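Local coordinates for ESAT-6-like protein MAB_3113 (PDB 4I0X), which is a probably secreted WXG100-family protein of unknown function that pairs with its partner MAB_3112 to form the EsxEF complex, at residues B[21-26]-B[74-79]. The protein carries 4 engineered substitutions. Numbering follows the deposited sequence.
Sequences SRARGF and EGLSQM. Engineered in segment 74-79: Ser-77 (natural residue Asn). With SO4 (sulfate ion), chain M.
With CG of Leu-76 turned anti to its own backbone nitrogen (chi1 173°), the two methyls of this leucine reach helix 11-47 at Ala-23 and Arg-24, while a bend at chi3 (69°) in Met-79 carries its terminal methyl to the same alanine. CB of Ala-23 thus meets two methyls of the facing helix: CD1 of Leu-76 lies 3.9 Å from Ala-23 CB, and CE of Met-79 also lies 3.9 Å from that CB. The other leucine branch, CD2, packs against the backbone of helix 11-47, 4.0 Å from Arg-24 CA. No hydrogen bond crosses between the segments; methyl packing carries the largely buried contact. Such side chains join the two long antiparallel helices of the WXG100 helical hairpin, whose local axes here approach to 10.4 Å; the CA atoms of Ala-23 and Leu-76 are 7.0 Å apart. Met-79 also packs on Tyr-45 of the MAB_3112 chain, which places this side chain at the heterodimer interface as well. CB of Arg-24 lies beside CD2 of Leu-76, and NE of Arg-24 forms a salt bridge with Glu-80. Arg-22, on another side of helix 11-47, extends to a sulfate, probably from the crystallisation liquor, that sits at the guanidinium edge: NH2 donates to sulfate O3 at 2.7 Å and NH1 to O1 at 3.0 Å, while NE is hydrogen-bonded to OE1 of Gln-18.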
loop_
_atom_site.group_PDB
_atom_site.type_symbol
_atom_site.label_atom_id
_atom_site.label_comp_id
_atom_site.label_asym_id
_atom_site.label_seq_id
_atom_site.Cartn_x
_atom_site.Cartn_y
_atom_site.Cartn_z
ATOM N N SER B 21 -1.439 -9.199 -11.392
ATOM C CA SER B 21 -0.255 -8.498 -11.851
ATOM C C SER B 21 -0.362 -6.970 -11.527
ATOM O O SER B 21 0.625 -6.345 -11.117
ATOM C CB SER B 21 -0.029 -8.786 -13.334
ATOM O OG SER B 21 1.026 -8.027 -13.869
ATOM N N ARG B 22 -1.561 -6.403 -11.631
ATOM C CA ARG B 22 -1.769 -4.992 -11.276
ATOM C C ARG B 22 -1.617 -4.769 -9.756
ATOM O O ARG B 22 -1.046 -3.754 -9.300
ATOM C CB ARG B 22 -3.132 -4.507 -11.747
ATOM C CG ARG B 22 -3.260 -4.438 -13.234
ATOM C CD ARG B 22 -4.650 -3.953 -13.654
ATOM N NE ARG B 22 -4.666 -3.834 -15.088
ATOM C CZ ARG B 22 -5.409 -3.007 -15.812
ATOM N NH1 ARG B 22 -6.272 -2.177 -15.264
ATOM N NH2 ARG B 22 -5.284 -3.044 -17.118
ATOM N N ALA B 23 -2.067 -5.749 -8.981
ATOM C CA ALA B 23 -1.926 -5.710 -7.522
ATOM C C ALA B 23 -0.451 -5.818 -7.104
ATOM O O ALA B 23 -0.043 -5.237 -6.120
ATOM C CB ALA B 23 -2.730 -6.846 -6.874
ATOM N N ARG B 24 0.328 -6.593 -7.836
ATOM C CA ARG B 24 1.753 -6.670 -7.630
ATOM C C ARG B 24 2.489 -5.360 -8.004
ATOM O O ARG B 24 3.351 -4.893 -7.291
ATOM C CB ARG B 24 2.289 -7.862 -8.395
ATOM C CG ARG B 24 3.777 -8.050 -8.329
ATOM C CD ARG B 24 4.185 -9.188 -9.262
ATOM N NE ARG B 24 3.220 -10.277 -9.166
ATOM C CZ ARG B 24 2.523 -10.800 -10.168
ATOM N NH1 ARG B 24 2.673 -10.386 -11.419
ATOM N NH2 ARG B 24 1.677 -11.785 -9.908
ATOM N N GLY B 25 2.093 -4.751 -9.100
ATOM C CA GLY B 25 2.600 -3.468 -9.513
ATOM C C GLY B 25 2.281 -2.418 -8.483
ATOM O O GLY B 25 3.094 -1.542 -8.209
ATOM N N PHE B 26 1.105 -2.516 -7.898
ATOM C CA PHE B 26 0.711 -1.560 -6.871
ATOM C C PHE B 26 1.565 -1.744 -5.611
ATOM O O PHE B 26 2.085 -0.779 -5.082
ATOM C CB PHE B 26 -0.758 -1.731 -6.540
ATOM C CG PHE B 26 -1.269 -0.751 -5.549
ATOM C CD1 PHE B 26 -1.438 0.574 -5.892
ATOM C CD2 PHE B 26 -1.601 -1.154 -4.285
ATOM C CE1 PHE B 26 -1.931 1.486 -4.963
ATOM C CE2 PHE B 26 -2.108 -0.241 -3.350
ATOM C CZ PHE B 26 -2.273 1.075 -3.708
ATOM N N GLU B 74 1.229 -9.458 2.724
ATOM C CA GLU B 74 0.676 -10.740 3.111
ATOM C C GLU B 74 -0.631 -10.999 2.337
ATOM O O GLU B 74 -0.915 -12.125 1.926
ATOM C CB GLU B 74 0.443 -10.827 4.625
ATOM C CG GLU B 74 0.098 -12.259 5.089
ATOM C CD GLU B 74 -0.497 -12.334 6.494
ATOM O OE1 GLU B 74 -0.504 -11.308 7.209
ATOM O OE2 GLU B 74 -0.967 -13.430 6.878
ATOM N N GLY B 75 -1.423 -9.950 2.144
ATOM C CA GLY B 75 -2.634 -10.050 1.360
ATOM C C GLY B 75 -2.325 -10.402 -0.079
ATOM O O GLY B 75 -2.910 -11.317 -0.657
ATOM N N LEU B 76 -1.400 -9.669 -0.671
ATOM C CA LEU B 76 -0.974 -9.990 -2.018
ATOM C C LEU B 76 -0.493 -11.446 -2.142
ATOM O O LEU B 76 -0.797 -12.109 -3.138
ATOM C CB LEU B 76 0.109 -9.010 -2.486
ATOM C CG LEU B 76 0.748 -9.351 -3.802
ATOM C CD1 LEU B 76 -0.275 -9.163 -4.898
ATOM C CD2 LEU B 76 1.981 -8.486 -4.041
ATOM N N SER B 77 0.252 -11.928 -1.149
ATOM C CA SER B 77 0.749 -13.310 -1.125
ATOM C C SER B 77 -0.364 -14.324 -1.157
ATOM O O SER B 77 -0.270 -15.312 -1.852
ATOM C CB SER B 77 1.615 -13.592 0.108
ATOM O OG SER B 77 2.893 -13.014 -0.068
ATOM N N GLN B 78 -1.437 -14.041 -0.433
ATOM C CA GLN B 78 -2.621 -14.868 -0.472
ATOM C C GLN B 78 -3.302 -14.871 -1.850
ATOM O O GLN B 78 -3.757 -15.909 -2.316
ATOM C CB GLN B 78 -3.588 -14.403 0.607
ATOM C CG GLN B 78 -4.857 -15.183 0.625
ATOM C CD GLN B 78 -5.616 -15.021 1.918
ATOM O OE1 GLN B 78 -5.262 -14.190 2.773
ATOM N NE2 GLN B 78 -6.667 -15.820 2.077
ATOM N N MET B 79 -3.360 -13.708 -2.488
ATOM C CA MET B 79 -3.938 -13.568 -3.813
ATOM C C MET B 79 -3.142 -14.350 -4.837
ATOM O O MET B 79 -3.710 -15.082 -5.662
ATOM C CB MET B 79 -3.990 -12.094 -4.191
ATOM C CG MET B 79 -5.004 -11.307 -3.409
ATOM S SD MET B 79 -4.796 -9.501 -3.539
ATOM C CE MET B 79 -5.250 -9.255 -5.224
HETATM S S SO4 M . -7.760 -0.392 -17.967
HETATM O O1 SO4 M . -7.645 0.157 -16.622
HETATM O O2 SO4 M . -8.081 0.678 -18.904
HETATM O O3 SO4 M . -6.491 -0.981 -18.347
HETATM O O4 SO4 M . -8.813 -1.433 -18.070
#